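Local coordinates for protein ADP-ribosylation factor guanine nucleotide-exchange factor SEC7 (Saccharomyces cerevisiae, PDB 4OIY) that activates the small GTPase ARF1 at the trans-Golgi network as a guanine nucleotide-exchange factor, here its catalytic Sec7 domain, and so drives vesicle budding and Golgi traffic, at residues Lys25-Pro28 with Val29-Lys33; Ser94-Ser98 with Phe99-Gly103. One frame throughout, in Å; residues are numbered along the deposited sequence.

Overall arrangement
Following the all-helical Sec7 domain from its N terminus, contact 1 (Lys25-Lys33) comes first, within helix 23-32, where side chains and backbone meet one turn apart; no loop is closed, and the helix packs against helices 11-21 and 41-50 near one end of the elongated chain. Contact 2 (Ser94-Gly103) opens after contact 1 has ended, so the two are in series and neither nest nor cross. It shapes the turn from helix 88-96 into the loop before helix 105-122, close to the centre of the domain. The centres of the contacts lie 24 Å apart and their nearest atoms about 14 Å, without touching.

Contact 1. Residues Lys25-Pro28 with Val29-Lys33; sequences KAIP and VLIKK
Lys25 meets Val29 one turn further along helix 23-32, an alpha-helix of the Sec7 domain: Lys25 O lies 3.4 Å from Val29 CG2, the methyl set beside its own backbone N. Ala26 follows with the i to i+4 bond, Leu30 N to Ala26 O at 2.7 Å. Its donor stands almost in line with the carbonyl, at a C=O...N angle of 164°. The side chain of Leu30 folds back over the same oxygen, CG being 3.2 Å from Ala26 O, because CG lies beside the backbone N (chi1 -74°). Leu30 also touches Phe35 and Leu36 of the following loop and Trp47 of helix 41-50, while Ala26 touches Phe19 of helix 11-21. Ile27 O accepts from Ile31 N at 3.1 Å, and Ile27 CG2 meets Ile31 CD1 at 4.0 Å, the two branches crossing obliquely. Leu30 CD1 approaches Ala26 CB (4.3 Å) and Ile27 CD1 (4.5 Å). With an alanine here the backbone bond could remain, but the space between Ala26, Ile27 and Trp47 would probably be left unfilled. Pro28 has no N-H to give to the turn before, which marks a kink, yet its carbonyl still accepts: Lys32 N lies 3.2 Å from Pro28 O, 43° out of the carbonyl plane.

Contact 2. Residues Ser94-Ser98 with Phe99-Gly103; sequences SFLQS and FRLPG
Phe99 turns its ring edge to the face of Phe95 in a T-shaped stack, with the centroids 5.0 Å apart and the planes at 67°. The CE1-CZ edge of Phe99 does the touching: Phe99 CE1 stands over the centre of the Phe95 ring and comes to 3.6 Å from Phe95 CZ, with Phe99 CZ close behind at 3.7 Å from the same atom. The torsion behind this is chi1 of Phe99 at 69°, which places CG between the backbone N and the carbonyl carbon and sends the ring back along the chain toward the end of helix 88-96.

Beside the stack, Phe95 O is gripped twice, by Ser98 N and by Ser98 OG. The hydroxyl donates at 2.6 Å from Ser98 OG to Phe95 O, on a lone pair in the carbonyl plane. Ser98 OG also sits at the Phe99 edge, 3.4 Å from Phe99 CD1, and Phe99 CE1 is equally near Phe95 O; the ring edge thus borders the hydrogen bond. The backbone N of Phe99 is buried here without a hydrogen-bond partner, a polar cost of the turn. Further out, the Phe99 ring stacks on Phe111 and touches Val59, while Phe95 meets the rings of Phe81 and Phe115, so the pair belongs to a larger aromatic cluster.

Next along the loop, the backbone of Arg100 bonds to that of Met56. Leu101 then brings its branch back, with Leu101 CD1 3.8 Å from Leu96 CD2. The same Leu96 CD2 lies 4.2 Å from Phe99 CZ, one methyl serving both loop residues.

Together these contacts form a helix C-terminal turn in which a serine returns its hydroxyl to the i-3 carbonyl, and the exiting loop of the Sec7 domain buries Phe99 in the aromatic cluster and lays Leu101 against Leu96 of the helix.

Contact 1. Residues Lys25-Pro28 with Val29-Lys33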
ATOM      1  N   LYS A  25      10.946 -12.735 -13.438  1.00 21.72           N
ATOM      2  CA  LYS A  25      11.725 -12.881 -14.670  1.00 22.30           C
ATOM      3  C   LYS A  25      12.376 -11.567 -15.114  1.00 21.74           C
ATOM      4  O   LYS A  25      13.399 -11.581 -15.802  1.00 21.43           O
ATOM      5  CB  LYS A  25      10.826 -13.433 -15.785  1.00 23.91           C
ATOM      6  CG  LYS A  25      11.514 -13.693 -17.117  1.00 25.34           C
ATOM      7  CD  LYS A  25      10.656 -14.590 -18.005  1.00 26.30           C
ATOM      8  CE  LYS A  25      11.011 -14.444 -19.477  1.00 27.05           C
ATOM      9  NZ  LYS A  25      10.414 -13.222 -20.088  1.00 27.30           N
ATOM     10  N   ALA A  26      11.784 -10.435 -14.736  1.00 20.56           N
ATOM     11  CA  ALA A  26      12.292  -9.132 -15.163  1.00 20.36           C
ATOM     12  C   ALA A  26      13.531  -8.700 -14.389  1.00 19.99           C
ATOM     13  O   ALA A  26      14.336  -7.925 -14.905  1.00 19.24           O
ATOM     14  CB  ALA A  26      11.210  -8.063 -15.051  1.00 20.59           C
ATOM     15  N   ILE A  27      13.672  -9.174 -13.150  1.00 19.99           N
ATOM     16  CA  ILE A  27      14.750  -8.692 -12.284  1.00 20.20           C
ATOM     17  C   ILE A  27      16.108  -9.006 -12.917  1.00 20.32           C
ATOM     18  O   ILE A  27      16.879  -8.080 -13.158  1.00 19.08           O
ATOM     19  CB  ILE A  27      14.652  -9.222 -10.829  1.00 20.53           C
ATOM     20  CG1 ILE A  27      13.314  -8.830 -10.182  1.00 20.98           C
ATOM     21  CG2 ILE A  27      15.818  -8.716  -9.982  1.00 20.43           C
ATOM     22  CD1 ILE A  27      13.018  -7.346 -10.157  1.00 20.98           C
ATOM     23  N   PRO A  28      16.381 -10.298 -13.232  1.00 21.11           N
ATOM     24  CA  PRO A  28      17.672 -10.604 -13.856  1.00 22.08           C
ATOM     25  C   PRO A  28      17.866  -9.979 -15.235  1.00 21.93           C
ATOM     26  O   PRO A  28      19.010  -9.834 -15.655  1.00 23.11           O
ATOM     27  CB  PRO A  28      17.659 -12.135 -13.980  1.00 22.05           C
ATOM     28  CG  PRO A  28      16.645 -12.600 -13.000  1.00 22.22           C
ATOM     29  CD  PRO A  28      15.601 -11.526 -13.000  1.00 21.85           C
ATOM     30  N   VAL A  29      16.781  -9.634 -15.932  1.00 21.83           N
ATOM     31  CA  VAL A  29      16.864  -8.939 -17.228  1.00 21.62           C
ATOM     32  C   VAL A  29      17.149  -7.444 -17.065  1.00 21.23           C
ATOM     33  O   VAL A  29      17.897  -6.861 -17.845  1.00 21.23           O
ATOM     34  CB  VAL A  29      15.564  -9.109 -18.055  1.00 22.00           C
ATOM     35  CG1 VAL A  29      15.622  -8.290 -19.341  1.00 22.23           C
ATOM     36  CG2 VAL A  29      15.312 -10.576 -18.370  1.00 22.38           C
ATOM     37  N   LEU A  30      16.535  -6.818 -16.061  1.00 20.27           N
ATOM     38  CA  LEU A  30      16.789  -5.413 -15.759  1.00 20.23           C
ATOM     39  C   LEU A  30      18.250  -5.161 -15.365  1.00 20.51           C
ATOM     40  O   LEU A  30      18.815  -4.132 -15.722  1.00 20.89           O
ATOM     41  CB  LEU A  30      15.867  -4.923 -14.638  1.00 19.81           C
ATOM     42  CG  LEU A  30      14.398  -4.691 -15.006  1.00 19.40           C
ATOM     43  CD1 LEU A  30      13.537  -4.730 -13.753  1.00 19.27           C
ATOM     44  CD2 LEU A  30      14.224  -3.367 -15.738  1.00 19.37           C
ATOM     45  N   ILE A  31      18.839  -6.100 -14.623  1.00 22.06           N
ATOM     46  CA  ILE A  31      20.241  -5.990 -14.203  1.00 23.13           C
ATOM     47  C   ILE A  31      21.154  -6.182 -15.419  1.00 23.97           C
ATOM     48  O   ILE A  31      22.031  -5.362 -15.673  1.00 24.19           O
ATOM     49  CB  ILE A  31      20.597  -7.013 -13.095  1.00 23.48           C
ATOM     50  CG1 ILE A  31      19.719  -6.799 -11.850  1.00 23.59           C
ATOM     51  CG2 ILE A  31      22.066  -6.894 -12.705  1.00 23.71           C
ATOM     52  CD1 ILE A  31      19.664  -8.000 -10.929  1.00 23.94           C
ATOM     53  N   LYS A  32      20.917  -7.260 -16.168  1.00 25.38           N
ATOM     54  CA  LYS A  32      21.624  -7.551 -17.426  1.00 26.67           C
ATOM     55  C   LYS A  32      21.695  -6.317 -18.320  1.00 27.14           C
ATOM     56  O   LYS A  32      22.756  -5.992 -18.853  1.00 27.16           O
ATOM     57  CB  LYS A  32      20.926  -8.713 -18.162  1.00 27.63           C
ATOM     58  CG  LYS A  32      21.541  -9.136 -19.495  1.00 28.68           C
ATOM     59  CD  LYS A  32      20.890  -8.456 -20.690  1.00 29.93           C
ATOM     60  CE  LYS A  32      21.468  -8.966 -22.001  1.00 30.50           C
ATOM     61  NZ  LYS A  32      21.372  -7.948 -23.086  1.00 30.93           N
ATOM     62  N   LYS A  33      20.564  -5.628 -18.464  1.00 27.94           N
ATOM     63  CA  LYS A  33      20.466  -4.469 -19.351  1.00 29.15           C
ATOM     64  C   LYS A  33      20.842  -3.140 -18.692  1.00 29.05           C
ATOM     65  O   LYS A  33      20.843  -2.104 -19.353  1.00 30.28           O
ATOM     66  CB  LYS A  33      19.061  -4.385 -19.947  1.00 29.84           C
ATOM     67  CG  LYS A  33      18.726  -5.559 -20.855  1.00 31.26           C
ATOM     68  CD  LYS A  33      17.259  -5.589 -21.257  1.00 32.28           C
ATOM     69  CE  LYS A  33      16.805  -4.291 -21.910  1.00 33.30           C
ATOM     70  NZ  LYS A  33      17.627  -3.905 -23.093  1.00 34.38           N
TER

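Contact 2. Residues Ser94-Ser98 with Phe99-Gly103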
ATOM      1  N   SER A  94      -1.665   7.478  -0.020  1.00 11.88           N
ATOM      2  CA  SER A  94      -0.392   7.436  -0.728  1.00 12.32           C
ATOM      3  C   SER A  94       0.061   5.992  -0.950  1.00 11.37           C
ATOM      4  O   SER A  94       0.454   5.610  -2.048  1.00 11.98           O
ATOM      5  CB  SER A  94       0.673   8.206   0.051  1.00 13.04           C
ATOM      6  OG  SER A  94       1.955   8.030  -0.528  1.00 15.32           O
ATOM      7  N   PHE A  95      -0.040   5.192   0.101  1.00 10.48           N
ATOM      8  CA  PHE A  95       0.402   3.804   0.067  1.00 10.03           C
ATOM      9  C   PHE A  95      -0.465   2.935  -0.859  1.00 10.02           C
ATOM     10  O   PHE A  95       0.048   2.281  -1.770  1.00  9.81           O
ATOM     11  CB  PHE A  95       0.383   3.254   1.496  1.00  9.77           C
ATOM     12  CG  PHE A  95       0.926   1.861   1.628  1.00  9.49           C
ATOM     13  CD1 PHE A  95       2.205   1.554   1.197  1.00  9.72           C
ATOM     14  CD2 PHE A  95       0.170   0.866   2.234  1.00  9.43           C
ATOM     15  CE1 PHE A  95       2.706   0.265   1.329  1.00  9.64           C
ATOM     16  CE2 PHE A  95       0.664  -0.416   2.379  1.00  9.35           C
ATOM     17  CZ  PHE A  95       1.938  -0.719   1.927  1.00  9.58           C
ATOM     18  N   LEU A  96      -1.771   2.921  -0.627  1.00 10.35           N
ATOM     19  CA  LEU A  96      -2.653   1.996  -1.349  1.00 11.13           C
ATOM     20  C   LEU A  96      -2.888   2.365  -2.805  1.00 11.76           C
ATOM     21  O   LEU A  96      -3.328   1.524  -3.578  1.00 12.11           O
ATOM     22  CB  LEU A  96      -3.997   1.843  -0.637  1.00 11.60           C
ATOM     23  CG  LEU A  96      -3.956   1.207   0.755  1.00 11.95           C
ATOM     24  CD1 LEU A  96      -5.361   1.148   1.334  1.00 12.44           C
ATOM     25  CD2 LEU A  96      -3.334  -0.182   0.728  1.00 12.10           C
ATOM     26  N   GLN A  97      -2.593   3.605  -3.189  1.00 12.24           N
ATOM     27  CA  GLN A  97      -2.728   4.007  -4.588  1.00 12.78           C
ATOM     28  C   GLN A  97      -1.459   3.672  -5.393  1.00 12.40           C
ATOM     29  O   GLN A  97      -1.389   3.955  -6.604  1.00 13.20           O
ATOM     30  CB  GLN A  97      -3.066   5.504  -4.674  1.00 13.58           C
ATOM     31  CG  GLN A  97      -4.475   5.814  -4.185  1.00 14.68           C
ATOM     32  CD  GLN A  97      -4.859   7.282  -4.319  1.00 15.47           C
ATOM     33  OE1 GLN A  97      -4.004   8.152  -4.493  1.00 16.58           O
ATOM     34  NE2 GLN A  97      -6.157   7.558  -4.230  1.00 16.30           N
ATOM     35  N   SER A  98      -0.463   3.064  -4.739  1.00 11.94           N
ATOM     36  CA  SER A  98       0.799   2.689  -5.405  1.00 11.78           C
ATOM     37  C   SER A  98       0.897   1.221  -5.856  1.00 11.57           C
ATOM     38  O   SER A  98       1.849   0.851  -6.546  1.00 11.99           O
ATOM     39  CB  SER A  98       1.994   3.019  -4.504  1.00 12.05           C
ATOM     40  OG  SER A  98       2.114   2.119  -3.413  1.00 12.76           O
ATOM     41  N   PHE A  99      -0.051   0.386  -5.440  1.00 11.00           N
ATOM     42  CA  PHE A  99      -0.109  -1.024  -5.829  1.00 10.84           C
ATOM     43  C   PHE A  99      -1.514  -1.547  -5.519  1.00 10.78           C
ATOM     44  O   PHE A  99      -2.271  -0.913  -4.788  1.00 11.05           O
ATOM     45  CB  PHE A  99       0.931  -1.844  -5.058  1.00 10.77           C
ATOM     46  CG  PHE A  99       0.617  -1.978  -3.596  1.00 10.63           C
ATOM     47  CD1 PHE A  99       0.888  -0.950  -2.715  1.00 10.49           C
ATOM     48  CD2 PHE A  99       0.024  -3.124  -3.107  1.00 10.73           C
ATOM     49  CE1 PHE A  99       0.578  -1.067  -1.366  1.00 10.64           C
ATOM     50  CE2 PHE A  99      -0.286  -3.255  -1.765  1.00 10.60           C
ATOM     51  CZ  PHE A  99      -0.007  -2.227  -0.887  1.00 10.59           C
ATOM     52  N   ARG A 100      -1.866  -2.697  -6.086  1.00 10.56           N
ATOM     53  CA  ARG A 100      -3.117  -3.370  -5.735  1.00 11.04           C
ATOM     54  C   ARG A 100      -2.887  -4.433  -4.676  1.00 11.42           C
ATOM     55  O   ARG A 100      -2.076  -5.337  -4.864  1.00 11.23           O
ATOM     56  CB  ARG A 100      -3.731  -4.034  -6.964  1.00 11.15           C
ATOM     57  CG  ARG A 100      -5.117  -4.606  -6.711  1.00 11.36           C
ATOM     58  CD  ARG A 100      -5.701  -5.268  -7.944  1.00 11.46           C
ATOM     59  NE  ARG A 100      -5.247  -6.644  -8.118  1.00 10.93           N
ATOM     60  CZ  ARG A 100      -5.714  -7.487  -9.039  1.00 11.33           C
ATOM     61  NH1 ARG A 100      -6.645  -7.100  -9.902  1.00 11.78           N
ATOM     62  NH2 ARG A 100      -5.235  -8.719  -9.102  1.00 11.38           N
ATOM     63  N   LEU A 101      -3.602  -4.328  -3.554  1.00 12.35           N
ATOM     64  CA  LEU A 101      -3.536  -5.352  -2.523  1.00 13.17           C
ATOM     65  C   LEU A 101      -3.933  -6.701  -3.109  1.00 13.79           C
ATOM     66  O   LEU A 101      -4.908  -6.768  -3.861  1.00 13.54           O
ATOM     67  CB  LEU A 101      -4.464  -5.026  -1.343  1.00 13.59           C
ATOM     68  CG  LEU A 101      -3.951  -4.020  -0.307  1.00 13.73           C
ATOM     69  CD1 LEU A 101      -5.097  -3.587   0.582  1.00 13.99           C
ATOM     70  CD2 LEU A 101      -2.823  -4.592   0.533  1.00 13.80           C
ATOM     71  N   PRO A 102      -3.171  -7.765  -2.779  1.00 14.83           N
ATOM     72  CA  PRO A 102      -3.567  -9.126  -3.150  1.00 15.36           C
ATOM     73  C   PRO A 102      -4.849  -9.555  -2.465  1.00 15.44           C
ATOM     74  O   PRO A 102      -5.394  -8.833  -1.615  1.00 15.98           O
ATOM     75  CB  PRO A 102      -2.421  -9.992  -2.633  1.00 15.59           C
ATOM     76  CG  PRO A 102      -1.262  -9.079  -2.495  1.00 15.92           C
ATOM     77  CD  PRO A 102      -1.835  -7.737  -2.161  1.00 15.40           C
ATOM     78  N   GLY A 103      -5.293 -10.754  -2.816  1.00 15.41           N
ATOM     79  CA  GLY A 103      -6.563 -11.270  -2.361  1.00 15.39           C
ATOM     80  C   GLY A 103      -6.539 -11.891  -0.986  1.00 15.27           C
ATOM     81  O   GLY A 103      -7.435 -11.634  -0.186  1.00 15.63           O
TER